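Local coordinates for protein packaging enzyme P4 (Pseudomonas phage phi6, PDB 4BLO) that hydrolyses nucleoside triphosphates and, as a hexameric RecA-like motor, probably drives viral RNA into the phage procapsid during genome packaging, at residues V262-F267 with I274-A279; V108-P113 with I117-T122; S130-T135 with V230-V235; Y242-V247 with V252-C257. All coordinates share one frame; numbering follows the deposited sequence.

Contact 1: residues V262-F267 with I274-A279. With ADP (adenosine-5'-diphosphate), chain N.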
# COMPACT_ATOMS: atom_id res chain seq x y z
N VAL L 262 27.06 -17.13 21.49
CA VAL L 262 25.79 -16.75 22.09
C VAL L 262 26.00 -15.45 22.86
O VAL L 262 26.73 -15.40 23.84
CB VAL L 262 25.18 -17.86 22.96
CG1 VAL L 262 23.93 -17.35 23.67
CG2 VAL L 262 24.86 -19.09 22.13
N SER L 263 25.37 -14.40 22.38
CA SER L 263 25.42 -13.04 22.89
C SER L 263 24.46 -12.84 24.07
O SER L 263 24.83 -12.20 25.06
CB SER L 263 25.08 -12.08 21.75
OG SER L 263 25.25 -10.71 22.09
N ARG L 264 23.21 -13.38 23.97
CA ARG L 264 22.16 -13.26 24.99
C ARG L 264 21.22 -14.48 25.04
O ARG L 264 20.95 -15.09 24.00
CB ARG L 264 21.32 -12.00 24.77
CG ARG L 264 21.94 -10.74 25.35
CD ARG L 264 21.22 -9.49 24.90
NE ARG L 264 20.11 -9.17 25.79
CZ ARG L 264 19.34 -8.09 25.67
NH1 ARG L 264 19.55 -7.22 24.69
NH2 ARG L 264 18.35 -7.88 26.53
N THR L 265 20.73 -14.83 26.26
CA THR L 265 19.74 -15.90 26.46
C THR L 265 18.67 -15.53 27.46
O THR L 265 18.87 -14.67 28.33
CB THR L 265 20.35 -17.24 26.87
OG1 THR L 265 21.09 -17.13 28.09
CG2 THR L 265 21.10 -17.92 25.74
N MET L 266 17.53 -16.19 27.33
CA MET L 266 16.37 -16.07 28.20
C MET L 266 15.66 -17.40 28.19
O MET L 266 15.33 -17.91 27.10
CB MET L 266 15.45 -14.94 27.70
CG MET L 266 14.27 -14.63 28.60
SD MET L 266 12.98 -15.88 28.67
CE MET L 266 12.48 -15.97 26.96
N PHE L 267 15.39 -17.95 29.38
CA PHE L 267 14.68 -19.21 29.54
C PHE L 267 13.77 -19.14 30.76
O PHE L 267 14.20 -18.74 31.84
CB PHE L 267 15.64 -20.42 29.65
CG PHE L 267 16.57 -20.59 28.46
CD1 PHE L 267 16.09 -21.01 27.23
CD2 PHE L 267 17.94 -20.34 28.59
CE1 PHE L 267 16.96 -21.18 26.13
CE2 PHE L 267 18.80 -20.51 27.49
CZ PHE L 267 18.31 -20.93 26.28
N ILE L 274 15.24 -16.87 33.67
CA ILE L 274 16.68 -16.67 33.75
C ILE L 274 17.18 -15.99 32.51
O ILE L 274 17.07 -16.53 31.41
CB ILE L 274 17.45 -18.00 34.04
CG1 ILE L 274 16.98 -18.61 35.39
CG2 ILE L 274 18.98 -17.78 34.02
CD1 ILE L 274 17.11 -20.10 35.49
N PHE L 275 17.77 -14.80 32.72
CA PHE L 275 18.38 -13.97 31.68
C PHE L 275 19.88 -14.09 31.75
O PHE L 275 20.48 -13.80 32.79
CB PHE L 275 17.96 -12.49 31.80
CG PHE L 275 16.47 -12.23 31.70
CD1 PHE L 275 15.87 -12.05 30.47
CD2 PHE L 275 15.69 -12.15 32.84
CE1 PHE L 275 14.50 -11.78 30.39
CE2 PHE L 275 14.33 -11.89 32.76
CZ PHE L 275 13.74 -11.71 31.54
N ASN L 276 20.49 -14.52 30.63
CA ASN L 276 21.93 -14.68 30.45
C ASN L 276 22.58 -15.50 31.59
O ASN L 276 23.41 -14.97 32.34
CB ASN L 276 22.61 -13.31 30.31
CG ASN L 276 22.05 -12.43 29.22
OD1 ASN L 276 21.11 -12.78 28.51
ND2 ASN L 276 22.60 -11.25 29.09
N GLY L 277 22.22 -16.78 31.68
CA GLY L 277 22.75 -17.72 32.67
C GLY L 277 24.12 -18.28 32.35
O GLY L 277 24.58 -18.22 31.21
N ALA L 278 24.78 -18.89 33.37
CA ALA L 278 26.10 -19.51 33.32
C ALA L 278 25.98 -21.00 33.00
O ALA L 278 26.43 -21.87 33.75
CB ALA L 278 26.82 -19.29 34.66
N ALA L 279 25.34 -21.29 31.86
CA ALA L 279 25.08 -22.67 31.45
C ALA L 279 25.45 -22.91 29.97
O ALA L 279 24.83 -22.33 29.05
CB ALA L 279 23.61 -22.99 31.71
PB ADP N . 6.37 -6.98 30.86
O1B ADP N . 6.32 -5.44 30.78
O2B ADP N . 4.97 -7.52 31.21
O3B ADP N . 6.81 -7.55 29.56
PA ADP N . 7.28 -8.42 33.25
O1A ADP N . 6.79 -9.78 32.73
O2A ADP N . 6.32 -7.87 34.24
O3A ADP N . 7.41 -7.40 32.01
O5' ADP N . 8.70 -8.57 33.93
C5' ADP N . 9.59 -7.45 34.02
C4' ADP N . 10.81 -7.82 34.83
O4' ADP N . 11.55 -8.85 34.14
C3' ADP N . 11.79 -6.66 34.99
O3' ADP N . 11.42 -5.85 36.10
C2' ADP N . 13.13 -7.38 35.14
O2' ADP N . 13.39 -7.78 36.49
C1' ADP N . 12.95 -8.59 34.22
N9 ADP N . 13.48 -8.41 32.86
C8 ADP N . 12.78 -8.21 31.70
N7 ADP N . 13.52 -8.07 30.64
C5 ADP N . 14.82 -8.18 31.13
C6 ADP N . 16.08 -8.10 30.50
N6 ADP N . 16.25 -7.90 29.19
N1 ADP N . 17.18 -8.24 31.28
C2 ADP N . 17.02 -8.45 32.59
N3 ADP N . 15.88 -8.55 33.29
C4 ADP N . 14.80 -8.40 32.49

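Contact 2: residues V108-P113 with I117-T122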
# COMPACT_ATOMS: atom_id res chain seq x y z
N VAL L 108 4.74 -29.01 31.50
CA VAL L 108 5.73 -30.10 31.59
C VAL L 108 7.13 -29.52 31.36
O VAL L 108 7.37 -28.84 30.35
CB VAL L 108 5.41 -31.28 30.62
CG1 VAL L 108 6.66 -32.02 30.18
CG2 VAL L 108 4.40 -32.25 31.24
N THR L 109 8.03 -29.74 32.31
CA THR L 109 9.39 -29.22 32.24
C THR L 109 10.27 -30.15 31.36
O THR L 109 9.87 -31.29 31.11
CB THR L 109 9.97 -28.96 33.64
OG1 THR L 109 9.70 -30.07 34.52
CG2 THR L 109 9.46 -27.68 34.25
N HIS L 110 11.42 -29.63 30.85
CA HIS L 110 12.38 -30.32 29.98
C HIS L 110 13.83 -30.00 30.41
O HIS L 110 14.07 -29.03 31.14
CB HIS L 110 12.16 -29.90 28.50
CG HIS L 110 10.82 -30.28 27.94
ND1 HIS L 110 10.67 -31.38 27.12
CD2 HIS L 110 9.62 -29.66 28.07
CE1 HIS L 110 9.39 -31.42 26.80
NE2 HIS L 110 8.72 -30.41 27.34
N ARG L 111 14.80 -30.80 29.95
CA ARG L 111 16.22 -30.57 30.23
C ARG L 111 16.89 -29.81 29.06
O ARG L 111 18.01 -29.31 29.21
CB ARG L 111 16.94 -31.89 30.50
CG ARG L 111 16.78 -32.39 31.92
CD ARG L 111 17.49 -33.72 32.14
NE ARG L 111 16.64 -34.85 31.80
CZ ARG L 111 16.93 -36.13 32.06
NH1 ARG L 111 18.07 -36.45 32.65
NH2 ARG L 111 16.08 -37.09 31.72
N TRP L 112 16.20 -29.74 27.90
CA TRP L 112 16.66 -29.13 26.66
C TRP L 112 15.63 -28.11 26.16
O TRP L 112 14.44 -28.39 26.25
CB TRP L 112 16.86 -30.24 25.61
CG TRP L 112 17.45 -29.80 24.29
CD1 TRP L 112 18.77 -29.81 23.95
CD2 TRP L 112 16.73 -29.38 23.12
NE1 TRP L 112 18.92 -29.41 22.64
CE2 TRP L 112 17.68 -29.12 22.11
CE3 TRP L 112 15.37 -29.19 22.83
CZ2 TRP L 112 17.32 -28.70 20.83
CZ3 TRP L 112 15.01 -28.78 21.55
CH2 TRP L 112 15.98 -28.55 20.57
N PRO L 113 16.04 -26.93 25.61
CA PRO L 113 17.41 -26.42 25.39
C PRO L 113 18.12 -25.93 26.67
O PRO L 113 19.33 -25.69 26.64
CB PRO L 113 17.20 -25.27 24.41
CG PRO L 113 15.81 -24.76 24.72
CD PRO L 113 15.02 -25.98 25.13
N ILE L 117 13.40 -26.09 31.84
CA ILE L 117 12.63 -25.23 30.94
C ILE L 117 11.17 -25.74 30.78
O ILE L 117 10.92 -26.95 30.79
CB ILE L 117 13.35 -25.05 29.55
CG1 ILE L 117 12.77 -23.84 28.75
CG2 ILE L 117 13.40 -26.35 28.72
CD1 ILE L 117 13.51 -23.36 27.54
N TYR L 118 10.23 -24.79 30.63
CA TYR L 118 8.83 -25.11 30.41
C TYR L 118 8.63 -25.52 28.96
O TYR L 118 9.48 -25.23 28.12
CB TYR L 118 7.90 -23.93 30.79
CG TYR L 118 7.85 -23.62 32.28
CD1 TYR L 118 7.75 -24.64 33.22
CD2 TYR L 118 7.80 -22.31 32.74
CE1 TYR L 118 7.69 -24.37 34.58
CE2 TYR L 118 7.72 -22.02 34.10
CZ TYR L 118 7.67 -23.05 35.02
OH TYR L 118 7.61 -22.77 36.37
N SER L 119 7.53 -26.23 28.66
CA SER L 119 7.22 -26.60 27.29
C SER L 119 6.80 -25.34 26.53
O SER L 119 6.15 -24.46 27.10
CB SER L 119 6.11 -27.65 27.26
OG SER L 119 6.52 -28.82 27.94
N GLY L 120 7.23 -25.24 25.28
CA GLY L 120 6.95 -24.09 24.42
C GLY L 120 7.95 -23.98 23.30
O GLY L 120 8.49 -24.99 22.84
N VAL L 121 8.21 -22.75 22.85
CA VAL L 121 9.18 -22.54 21.78
C VAL L 121 10.33 -21.65 22.26
O VAL L 121 10.17 -20.79 23.13
CB VAL L 121 8.53 -22.05 20.45
CG1 VAL L 121 8.39 -20.54 20.38
CG2 VAL L 121 9.32 -22.57 19.25
N THR L 122 11.52 -21.96 21.74
CA THR L 122 12.77 -21.26 21.97
C THR L 122 13.14 -20.67 20.61
O THR L 122 12.96 -21.35 19.60
CB THR L 122 13.79 -22.18 22.61
OG1 THR L 122 13.26 -22.68 23.84
CG2 THR L 122 15.14 -21.51 22.83

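Contact 3: residues S130-T135 with V230-V235. With CA (calcium ion), chain B; ADP (adenosine-5'-diphosphate), chain C.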
# COMPACT_ATOMS: atom_id res chain seq x y z
N SER L 130 25.97 -15.27 11.85
CA SER L 130 26.25 -14.99 13.26
C SER L 130 26.58 -16.26 14.03
O SER L 130 27.03 -16.18 15.18
CB SER L 130 25.06 -14.29 13.92
OG SER L 130 23.88 -15.06 13.80
N GLY L 131 26.32 -17.41 13.40
CA GLY L 131 26.58 -18.71 13.98
C GLY L 131 25.37 -19.39 14.59
O GLY L 131 25.53 -20.10 15.58
N LYS L 132 24.18 -19.19 14.01
CA LYS L 132 22.94 -19.80 14.51
C LYS L 132 22.94 -21.32 14.25
O LYS L 132 22.82 -22.10 15.20
CB LYS L 132 21.69 -19.16 13.87
CG LYS L 132 21.52 -17.68 14.14
CD LYS L 132 20.25 -17.10 13.47
CE LYS L 132 20.34 -16.98 11.96
NZ LYS L 132 21.42 -16.04 11.50
N SER L 133 23.13 -21.73 12.98
CA SER L 133 23.15 -23.13 12.55
C SER L 133 24.27 -23.92 13.25
O SER L 133 24.07 -25.08 13.60
CB SER L 133 23.28 -23.22 11.03
OG SER L 133 22.17 -22.63 10.39
N ILE L 134 25.43 -23.26 13.48
CA ILE L 134 26.60 -23.82 14.17
C ILE L 134 26.25 -24.08 15.63
O ILE L 134 26.47 -25.19 16.11
CB ILE L 134 27.84 -22.88 14.00
CG1 ILE L 134 28.62 -23.24 12.71
CG2 ILE L 134 28.75 -22.78 15.24
CD1 ILE L 134 29.30 -24.70 12.62
N THR L 135 25.66 -23.08 16.32
CA THR L 135 25.25 -23.18 17.73
C THR L 135 24.19 -24.28 17.88
O THR L 135 24.29 -25.11 18.79
CB THR L 135 24.74 -21.83 18.24
OG1 THR L 135 25.77 -20.87 18.10
CG2 THR L 135 24.30 -21.89 19.70
N VAL L 230 15.05 -21.55 14.56
CA VAL L 230 16.03 -20.51 14.24
C VAL L 230 15.28 -19.45 13.44
O VAL L 230 14.62 -19.77 12.44
CB VAL L 230 17.39 -20.93 13.62
CG1 VAL L 230 17.58 -22.43 13.58
CG2 VAL L 230 17.68 -20.28 12.26
N VAL L 231 15.29 -18.22 13.96
CA VAL L 231 14.54 -17.09 13.41
C VAL L 231 15.54 -16.02 12.88
O VAL L 231 16.28 -15.40 13.66
CB VAL L 231 13.45 -16.55 14.40
CG1 VAL L 231 12.49 -17.67 14.81
CG2 VAL L 231 14.04 -15.94 15.66
N ASN L 232 15.61 -15.90 11.54
CA ASN L 232 16.51 -14.95 10.88
C ASN L 232 15.67 -13.78 10.35
O ASN L 232 14.93 -13.93 9.36
CB ASN L 232 17.34 -15.63 9.77
CG ASN L 232 18.57 -14.84 9.30
OD1 ASN L 232 18.54 -13.60 9.08
ND2 ASN L 232 19.67 -15.55 9.06
N PRO L 233 15.75 -12.61 11.00
CA PRO L 233 14.91 -11.48 10.55
C PRO L 233 15.59 -10.54 9.55
O PRO L 233 16.79 -10.26 9.68
CB PRO L 233 14.60 -10.74 11.86
CG PRO L 233 15.74 -11.13 12.81
CD PRO L 233 16.52 -12.26 12.21
N MET L 234 14.83 -10.04 8.55
CA MET L 234 15.36 -9.05 7.62
C MET L 234 15.26 -7.71 8.35
O MET L 234 14.25 -7.00 8.26
CB MET L 234 14.63 -9.05 6.27
CG MET L 234 15.16 -10.04 5.27
SD MET L 234 16.94 -9.94 4.93
CE MET L 234 17.48 -11.40 5.86
N VAL L 235 16.24 -7.47 9.22
CA VAL L 235 16.24 -6.29 10.07
C VAL L 235 17.64 -5.70 10.08
O VAL L 235 18.62 -6.45 10.07
CB VAL L 235 15.68 -6.61 11.49
CG1 VAL L 235 16.57 -7.56 12.28
CG2 VAL L 235 15.43 -5.34 12.28
CA CA B . 22.38 -21.27 8.60
PB ADP C . 23.99 -18.60 10.33
O1B ADP C . 23.66 -17.60 11.46
O2B ADP C . 23.16 -19.87 10.53
O3B ADP C . 23.68 -18.00 8.99
PA ADP C . 26.34 -20.36 10.36
O1A ADP C . 25.85 -21.20 9.17
O2A ADP C . 26.07 -21.09 11.62
O3A ADP C . 25.55 -18.96 10.39
O5' ADP C . 27.89 -20.08 10.24
C5' ADP C . 28.49 -18.94 10.90
C4' ADP C . 29.99 -18.96 10.72
O4' ADP C . 30.31 -18.86 9.32
C3' ADP C . 30.70 -17.79 11.39
O3' ADP C . 30.97 -18.04 12.76
C2' ADP C . 31.96 -17.66 10.54
O2' ADP C . 33.00 -18.55 10.93
C1' ADP C . 31.44 -18.02 9.14
N9 ADP C . 31.06 -16.87 8.32
C8 ADP C . 29.79 -16.44 8.01
N7 ADP C . 29.75 -15.37 7.25
C5 ADP C . 31.10 -15.07 7.05
C6 ADP C . 31.74 -14.04 6.33
N6 ADP C . 31.09 -13.04 5.71
N1 ADP C . 33.10 -14.04 6.31
C2 ADP C . 33.75 -14.99 6.98
N3 ADP C . 33.25 -16.00 7.70
C4 ADP C . 31.91 -15.98 7.70

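Contact 4: residues Y242-V247 with V252-C257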
# COMPACT_ATOMS: atom_id res chain seq x y z
N TYR L 242 16.46 -4.47 19.63
CA TYR L 242 15.06 -4.16 19.90
C TYR L 242 14.19 -5.38 19.60
O TYR L 242 13.41 -5.75 20.45
CB TYR L 242 14.60 -2.93 19.07
CG TYR L 242 13.12 -2.62 19.16
CD1 TYR L 242 12.62 -1.80 20.17
CD2 TYR L 242 12.22 -3.14 18.23
CE1 TYR L 242 11.25 -1.52 20.26
CE2 TYR L 242 10.85 -2.88 18.33
CZ TYR L 242 10.38 -2.06 19.34
OH TYR L 242 9.03 -1.79 19.42
N VAL L 243 14.35 -6.00 18.42
CA VAL L 243 13.59 -7.18 17.97
C VAL L 243 13.81 -8.35 18.94
O VAL L 243 12.85 -9.03 19.29
CB VAL L 243 13.90 -7.56 16.50
CG1 VAL L 243 13.18 -8.85 16.07
CG2 VAL L 243 13.52 -6.42 15.55
N PHE L 244 15.04 -8.57 19.41
CA PHE L 244 15.29 -9.66 20.34
C PHE L 244 14.50 -9.44 21.64
O PHE L 244 13.80 -10.36 22.09
CB PHE L 244 16.81 -9.83 20.61
CG PHE L 244 17.11 -11.01 21.50
CD1 PHE L 244 17.08 -12.30 21.00
CD2 PHE L 244 17.39 -10.82 22.85
CE1 PHE L 244 17.34 -13.39 21.83
CE2 PHE L 244 17.66 -11.91 23.68
CZ PHE L 244 17.62 -13.19 23.17
N GLY L 245 14.59 -8.23 22.19
CA GLY L 245 13.89 -7.84 23.41
C GLY L 245 12.40 -8.10 23.31
O GLY L 245 11.76 -8.53 24.28
N GLN L 246 11.88 -7.91 22.10
CA GLN L 246 10.48 -8.11 21.79
C GLN L 246 10.17 -9.59 21.68
O GLN L 246 9.10 -10.01 22.11
CB GLN L 246 10.11 -7.37 20.50
CG GLN L 246 10.28 -5.83 20.55
CD GLN L 246 9.43 -5.11 21.57
OE1 GLN L 246 8.26 -5.46 21.77
NE2 GLN L 246 9.98 -4.10 22.22
N VAL L 247 11.09 -10.39 21.11
CA VAL L 247 10.94 -11.84 20.92
C VAL L 247 11.00 -12.55 22.28
O VAL L 247 10.25 -13.50 22.52
CB VAL L 247 11.97 -12.41 19.91
CG1 VAL L 247 12.01 -13.93 19.94
CG2 VAL L 247 11.67 -11.92 18.48
N VAL L 252 9.11 -18.87 25.30
CA VAL L 252 9.49 -19.57 26.53
C VAL L 252 11.05 -19.58 26.66
O VAL L 252 11.61 -19.68 27.77
CB VAL L 252 8.87 -21.01 26.50
CG1 VAL L 252 9.54 -21.97 27.48
CG2 VAL L 252 7.36 -20.96 26.75
N GLY L 253 11.71 -19.47 25.50
CA GLY L 253 13.16 -19.45 25.35
C GLY L 253 13.62 -18.57 24.20
O GLY L 253 12.97 -18.48 23.15
N ALA L 254 14.73 -17.88 24.41
CA ALA L 254 15.31 -17.03 23.38
C ALA L 254 16.82 -17.01 23.54
O ALA L 254 17.33 -16.90 24.65
CB ALA L 254 14.73 -15.62 23.45
N ILE L 255 17.51 -17.15 22.40
CA ILE L 255 18.97 -17.14 22.27
C ILE L 255 19.38 -16.17 21.18
O ILE L 255 18.87 -16.27 20.06
CB ILE L 255 19.55 -18.55 21.95
CG1 ILE L 255 19.03 -19.66 22.90
CG2 ILE L 255 21.08 -18.52 21.93
CD1 ILE L 255 18.97 -21.05 22.26
N LEU L 256 20.31 -15.25 21.49
CA LEU L 256 20.87 -14.33 20.51
C LEU L 256 22.27 -14.80 20.15
O LEU L 256 23.04 -15.18 21.03
CB LEU L 256 20.87 -12.86 20.99
CG LEU L 256 21.38 -11.78 19.97
CD1 LEU L 256 20.46 -11.65 18.75
CD2 LEU L 256 21.60 -10.43 20.62
N CYS L 257 22.59 -14.79 18.86
CA CYS L 257 23.90 -15.15 18.31
C CYS L 257 24.53 -13.95 17.68
O CYS L 257 23.88 -13.17 16.99
CB CYS L 257 23.79 -16.29 17.31
SG CYS L 257 23.46 -17.90 18.06

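Contact 1: residues V262-F267 with I274-A279
Met266 and Phe275 face each other as an antiparallel non-hydrogen-bonded pair, and Phe267 with Ile274 forms the hydrogen-bonded pair beside it, its bonds running Ile274 N to Phe267 O (2.8 Å) and Phe267 N to Ile274 O (3.0 Å). This is the beta hairpin of strands 261-269 and 272-275, the latter outermost in the RecA-like sheet within this chain. At Asn276 the chain leaves strand geometry. Its backbone N still reaches Thr265 O at 2.8 Å, but its side chain takes over the next rung: CG stands anti to the carbonyl carbon (chi1 -55°), and OD1 accepts Thr265 N at 3.1 Å, with the donor above the amide plane. Met266 runs alongside Phe275 in a Met-aromatic contact, SD lying 5.3 Å from the ring centroid and oblique to it. The hairpin lines an ADP site at a subunit boundary, where Lys132 of a neighbouring subunit holds the phosphate end. Arg264 spreads its guanidinium beside the base; NH1 makes a salt bridge with Glu241, while NH2 lies 3.4 Å from adenine N6 at the guanidinium edge. Over one face of the Phe275 ring lies the adenine itself, its C4 3.5 Å from CE2.

Contact 2: residues V108-P113 with I117-T122
His110 and Ile117 form the antiparallel hydrogen-bonded pair of a short beta hairpin, strands 109-110 and 117-118, that leads into the central strand 120-126. His110 N donates to Ile117 O at 2.7 Å, in the carbonyl plane; the return bond from Ile117 N to His110 O is weak. The side-chain hydrogen bonds converge on the Ser119 hydroxyl. Its OG, turned anti to the carbonyl carbon (chi1 -60°), donates a hydrogen bond to Val108 O (2.6 Å) and accepts one from His110 NE2 (2.8 Å). OG lies in the imidazole plane at the ring edge; two bonds fix the hydroxyl, the in-plane one also restrains the rotation of the imidazole, and together they tie the two residues flanking Thr109 to one atom.

Van der Waals packing makes up the rest. On one face Thr109 CG2 lies alongside the Tyr118 ring, 3.6 Å from CD1. On the other, Ile117 CG2 meets His110 CB, and the Ile117 and Pro113 side chains cross at about a right angle, Ile117 CD1 3.9 Å from Pro113 CD. A cis peptide precedes Pro113, whose CG slides past the Thr122 side chain.

Around the hairpin, Phe267 of strand 261-269 packs on Pro113, Ile117 and Thr122, strand 226-231 meets His110 and Pro113 through Ser226, and helix 208-222 bonds to Ser119 O and Val121 N through Thr221 and Ser217.

Contact 3: residues S130-T135 with V230-V235
Lys132 and Asn232 cross at about a right angle, the lysine chain reaching out of the P-loop (Walker A) and the asparagine standing near the C-terminal end of strand 226-231. Lys132 CG sits anti to the carbonyl carbon, and bends at chi3 (-72°) and chi4 (-63°) curl the chain round the beta-phosphate, bringing NZ to 2.7 Å from ADP O1B. The other side of the ammonium end meets the amide of Asn232, whose orientation is uncertain. This arrangement is consistent with a polar sensor residue at the corresponding place in RecA-like ATPases. Lower on the chain, Lys132 CE rests on Val230 CG2 at 4.2 Å. NZ also donates to Gly126 O, and the Lys132 amide gives O1B a nearly straight bond of 3.0 Å (168°). Ser133 N binds O2B at 3.1 Å, while its OG coordinates calcium at 2.3 Å; the ion is also bound by O2B and probably occupies the usual magnesium position. Thr135 turns its hydroxyl back to Gly131 O, which also accepts the Thr135 amide. In the sheet, strand 226-231 runs between parallel strands 184-187 and 120-126, while Cys257 of strand 253-258 packs against the start of helix 132-140 at Lys132 and Thr135.

Contact 4: residues Y242-V247 with V252-C257
Phe244 and Leu256 each carry CG anti to the backbone N (chi1 -177° in both), a setting that sends the phenyl ring from the helix toward the strand and sets the leucine chain obliquely across it. The ring reaches strand 253-258 with its CE1-CZ end and lies across the backbone there: CE1 is 3.5 Å from both Ile255 C and Leu256 N, with Ile255 N at the ring edge. Over one face comes Leu256 CB, 3.8 Å from the ring centroid and 17° off the normal, a CH-pi contact offset toward the rim. Leu256 CD1 makes a looser approach, 4.1 Å from Phe244 CD1. Ala254, two residues back and pointing from the same side of the strand, brings CB obliquely to the ring, 3.8 Å from CZ. The small methyl and the leucine methylene thus line the place where the aromatic end meets the strand.

The segments 242-247 and 253-257 run nearly antiparallel (163°), their axes 9.2 Å apart at closest approach. Together with strand 226-231, helix 240-248 and strand 253-258 form a beta-alpha-beta crossover of the RecA-like fold, which passes over strand 120-126 lying between the two parallel strands. Val247 of the same helix packs on that strand, at Ala123 and Met125. Ile255 points to the opposite face of the sheet, toward Val262 and Phe267.

On the far side from the strand, the helix meets a neighbouring subunit: Tyr242 OH hydrogen-bonds to Val235 O of that chain. Arg264 packs against Phe244, whose side chain is about 7 Å (nearest atoms) from the ADP bound at the boundary.

All four contacts reach one mixed sheet of the RecA-like domain. Strands 226-231, 120-126, 253-258, 261-269 and 272-275 lie side by side in that order, carrying contacts 3, 2, 4 and 1. Along the chain contact 2 closes first; 94 residues lie between the segments of contact 3, and contacts 4 and 1 follow. Centres of contacts 1 and 4 are about 10 Å apart, joined by the backbones of strands 253-258 and 261-269; contacts 2 and 3, centres about 20 Å apart, do not touch. Phe267 of contact 1 packs on contact 2. Contact 3 grips one nucleotide's phosphates, while contact 1 lines another nucleotide held by a neighbouring subunit, so each chain contributes to two sites.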